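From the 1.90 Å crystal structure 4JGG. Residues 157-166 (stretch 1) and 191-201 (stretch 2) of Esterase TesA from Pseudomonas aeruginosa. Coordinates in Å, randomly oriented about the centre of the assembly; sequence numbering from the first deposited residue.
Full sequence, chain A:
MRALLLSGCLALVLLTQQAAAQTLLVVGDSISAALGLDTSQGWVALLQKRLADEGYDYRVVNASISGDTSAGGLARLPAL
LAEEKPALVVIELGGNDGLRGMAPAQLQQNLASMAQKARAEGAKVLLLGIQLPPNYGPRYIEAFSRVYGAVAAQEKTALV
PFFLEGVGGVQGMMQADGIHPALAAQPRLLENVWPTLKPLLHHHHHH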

# COMPACT_ATOMS: atom_id res chain seq x y z
N THR A 157 -0.08 1.28 -13.96
CA THR A 157 -0.92 1.34 -12.77
C THR A 157 -1.05 2.77 -12.29
O THR A 157 -0.32 3.66 -12.74
N ALA A 158 -1.97 3.01 -11.37
CA ALA A 158 -1.98 4.28 -10.66
C ALA A 158 -0.96 4.18 -9.55
O ALA A 158 -0.50 3.08 -9.20
N LEU A 159 -0.57 5.33 -9.00
CA LEU A 159 0.51 5.37 -8.04
C LEU A 159 0.43 6.56 -7.09
O LEU A 159 0.22 7.70 -7.52
N VAL A 160 0.59 6.28 -5.80
CA VAL A 160 0.82 7.31 -4.79
C VAL A 160 2.29 7.20 -4.38
O VAL A 160 2.63 6.40 -3.50
N PRO A 161 3.17 7.99 -5.01
CA PRO A 161 4.61 7.79 -4.80
C PRO A 161 5.03 7.96 -3.35
O PRO A 161 5.97 7.29 -2.92
N PHE A 162 4.35 8.85 -2.62
CA PHE A 162 4.73 9.19 -1.25
C PHE A 162 3.59 8.95 -0.27
O PHE A 162 3.04 9.89 0.31
N PHE A 163 3.23 7.68 -0.09
CA PHE A 163 2.11 7.28 0.76
C PHE A 163 2.29 7.83 2.17
O PHE A 163 1.32 8.19 2.82
N LEU A 164 3.52 7.93 2.63
CA LEU A 164 3.74 8.36 4.00
C LEU A 164 4.05 9.85 4.08
O LEU A 164 4.66 10.33 5.04
N GLU A 165 3.63 10.61 3.07
CA GLU A 165 3.84 12.05 3.11
C GLU A 165 3.24 12.66 4.36
O GLU A 165 2.08 12.42 4.68
N GLY A 166 4.03 13.46 5.07
CA GLY A 166 3.55 14.14 6.27
C GLY A 166 3.38 13.21 7.46
O GLY A 166 2.89 13.63 8.52
N GLU A 191 -5.93 10.56 3.62
CA GLU A 191 -5.77 11.75 2.78
C GLU A 191 -4.81 11.47 1.62
O GLU A 191 -5.04 11.91 0.49
N ASN A 192 -3.74 10.75 1.90
CA ASN A 192 -2.72 10.54 0.87
C ASN A 192 -3.14 9.62 -0.26
O ASN A 192 -2.58 9.67 -1.35
N VAL A 193 -4.13 8.76 0.01
CA VAL A 193 -4.58 7.80 -0.99
C VAL A 193 -5.79 8.33 -1.75
O VAL A 193 -5.87 8.18 -2.96
N TRP A 194 -6.72 8.94 -1.03
CA TRP A 194 -8.04 9.28 -1.59
C TRP A 194 -8.00 9.97 -2.95
O TRP A 194 -8.67 9.53 -3.89
N PRO A 195 -7.22 11.05 -3.08
CA PRO A 195 -7.16 11.80 -4.34
C PRO A 195 -6.80 10.94 -5.54
O PRO A 195 -7.33 11.15 -6.63
N THR A 196 -5.88 10.00 -5.35
CA THR A 196 -5.40 9.17 -6.44
C THR A 196 -6.36 8.00 -6.65
O THR A 196 -6.50 7.50 -7.76
N LEU A 197 -7.05 7.61 -5.59
CA LEU A 197 -8.05 6.53 -5.66
C LEU A 197 -9.37 6.98 -6.29
O LEU A 197 -9.95 6.29 -7.13
N LYS A 198 -9.84 8.14 -5.84
CA LYS A 198 -11.15 8.66 -6.22
C LYS A 198 -11.50 8.49 -7.70
O LYS A 198 -12.56 7.97 -8.03
N PRO A 199 -10.60 8.92 -8.61
CA PRO A 199 -10.90 8.85 -10.04
C PRO A 199 -11.08 7.41 -10.53
O PRO A 199 -11.69 7.19 -11.58
N LEU A 200 -10.57 6.45 -9.78
CA LEU A 200 -10.69 5.04 -10.15
C LEU A 200 -12.07 4.49 -9.80
O LEU A 200 -12.47 3.43 -10.31
N LEU A 201 -12.80 5.20 -8.94
CA LEU A 201 -14.11 4.74 -8.47
C LEU A 201 -15.22 5.18 -9.40
O LEU A 201 -16.27 4.52 -9.50

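A single amide nitrogen supplies both hydrogen bonds of this contact: Asn-192 ND2 donates to Phe-163 O (2.9 Å, N-H...O 161°) and to Glu-165 O (2.9 Å, 159°). The two near-linear angles indicate that each amide hydrogen has its own acceptor, so the side chain pins the type I turn from Phe-162 to Glu-165 to the helix. Asn-192 points toward the turn with chi1 m (-72°), and its OD1 is satisfied elsewhere in the structure. The approach of Glu-165 N to Asn-192 ND2, 3.4 Å, joins two donors and is no bond; Glu-165 N instead closes the turn on Phe-162 O at 2.9 Å.

The rest of the packing is largely apolar. Strand 158-160 runs nearly antiparallel to the helix (158°), with axes 8.4 Å apart at closest approach. Ala-158 and Val-160 point toward the helix, whereas Leu-159 points away. Val-160, chi1 t, brings CG2 to 3.6 Å from both Asn-192 O and Thr-196 CB. Thr-196 (m) places CG2 3.7 Å from Leu-159 O, while Ala-158 CB lies 4.1 Å from CD1 of Leu-200 (m, t). Phe-163 starts away from the helix, but its t rotamer returns the ring, bringing CE1 within 3.5 Å of Val-193 CG2 in an oblique contact.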

# COMPACT_ATOMS: atom_id res chain seq x y z
CB THR A 157 -0.35 0.49 -11.62
OG1 THR A 157 0.62 1.25 -10.89
CG2 THR A 157 0.29 -0.78 -12.14
CB ALA A 158 -3.39 4.61 -10.12
CB LEU A 159 1.86 5.39 -8.78
CG LEU A 159 3.13 5.68 -7.98
CD1 LEU A 159 3.46 4.57 -7.02
CD2 LEU A 159 4.28 5.91 -8.95
CB VAL A 160 -0.06 7.09 -3.55
CG1 VAL A 160 0.43 7.96 -2.40
CG2 VAL A 160 -1.52 7.36 -3.87
CB PRO A 161 5.25 8.87 -5.68
CG PRO A 161 4.17 9.86 -5.96
CD PRO A 161 2.89 9.06 -5.97
CB PHE A 162 5.18 10.65 -1.19
CG PHE A 162 6.09 11.04 -2.32
CD1 PHE A 162 7.41 10.64 -2.33
CD2 PHE A 162 5.61 11.79 -3.39
CE1 PHE A 162 8.24 10.98 -3.38
CE2 PHE A 162 6.45 12.14 -4.44
CZ PHE A 162 7.76 11.73 -4.43
CB PHE A 163 2.00 5.75 0.77
CG PHE A 163 0.98 5.19 1.73
CD1 PHE A 163 -0.28 5.77 1.85
CD2 PHE A 163 1.26 4.05 2.48
CE1 PHE A 163 -1.22 5.24 2.72
CE2 PHE A 163 0.32 3.51 3.34
CZ PHE A 163 -0.93 4.10 3.46
CB LEU A 164 4.85 7.53 4.66
CG LEU A 164 4.69 6.02 4.50
CD1 LEU A 164 5.88 5.31 5.14
CD2 LEU A 164 3.39 5.54 5.13
CB GLU A 165 3.29 12.72 1.86
CG GLU A 165 3.41 14.24 1.90
CD GLU A 165 2.92 14.89 0.62
OE1 GLU A 165 2.69 14.15 -0.36
OE2 GLU A 165 2.77 16.13 0.62
CB GLU A 191 -5.27 12.95 3.60
CG GLU A 191 -4.75 14.10 2.74
CD GLU A 191 -4.42 15.37 3.53
OE1 GLU A 191 -4.76 15.47 4.73
OE2 GLU A 191 -3.81 16.27 2.93
CB ASN A 192 -1.39 10.09 1.50
CG ASN A 192 -0.71 11.21 2.24
OD1 ASN A 192 -1.07 12.37 2.07
ND2 ASN A 192 0.27 10.88 3.07
CB VAL A 193 -4.94 6.43 -0.35
CG1 VAL A 193 -5.30 5.41 -1.42
CG2 VAL A 193 -3.81 5.92 0.52
CB TRP A 194 -8.88 10.07 -0.58
CG TRP A 194 -10.31 10.36 -1.02
CD1 TRP A 194 -10.84 11.59 -1.33
CD2 TRP A 194 -11.37 9.42 -1.17
NE1 TRP A 194 -12.16 11.46 -1.67
CE2 TRP A 194 -12.52 10.13 -1.59
CE3 TRP A 194 -11.47 8.03 -1.00
CZ2 TRP A 194 -13.74 9.52 -1.84
CZ3 TRP A 194 -12.70 7.42 -1.26
CH2 TRP A 194 -13.81 8.16 -1.67
CB PRO A 195 -6.03 12.81 -4.10
CG PRO A 195 -6.03 13.02 -2.63
CD PRO A 195 -6.44 11.70 -2.02
CB THR A 196 -3.93 8.69 -6.17
OG1 THR A 196 -3.07 9.83 -6.10
CG2 THR A 196 -3.43 7.78 -7.27
CB LEU A 197 -8.34 5.99 -4.26
CG LEU A 197 -9.55 5.06 -4.13
CD1 LEU A 197 -9.35 3.80 -4.97
CD2 LEU A 197 -9.82 4.71 -2.67
CB LYS A 198 -11.28 10.12 -5.80
CG LYS A 198 -12.69 10.69 -5.93
CD LYS A 198 -12.76 12.07 -5.33
CE LYS A 198 -14.17 12.62 -5.34
NZ LYS A 198 -14.17 14.06 -4.97
CB PRO A 199 -9.65 9.46 -10.69
CG PRO A 199 -9.00 10.25 -9.61
CD PRO A 199 -9.26 9.49 -8.36
CB LEU A 200 -9.60 4.21 -9.47
CG LEU A 200 -8.13 4.58 -9.71
CD1 LEU A 200 -7.21 3.79 -8.80
CD2 LEU A 200 -7.72 4.38 -11.16
CB LEU A 201 -14.39 5.28 -7.07
CG LEU A 201 -13.34 5.04 -5.98
CD1 LEU A 201 -13.77 5.74 -4.70
CD2 LEU A 201 -13.15 3.56 -5.74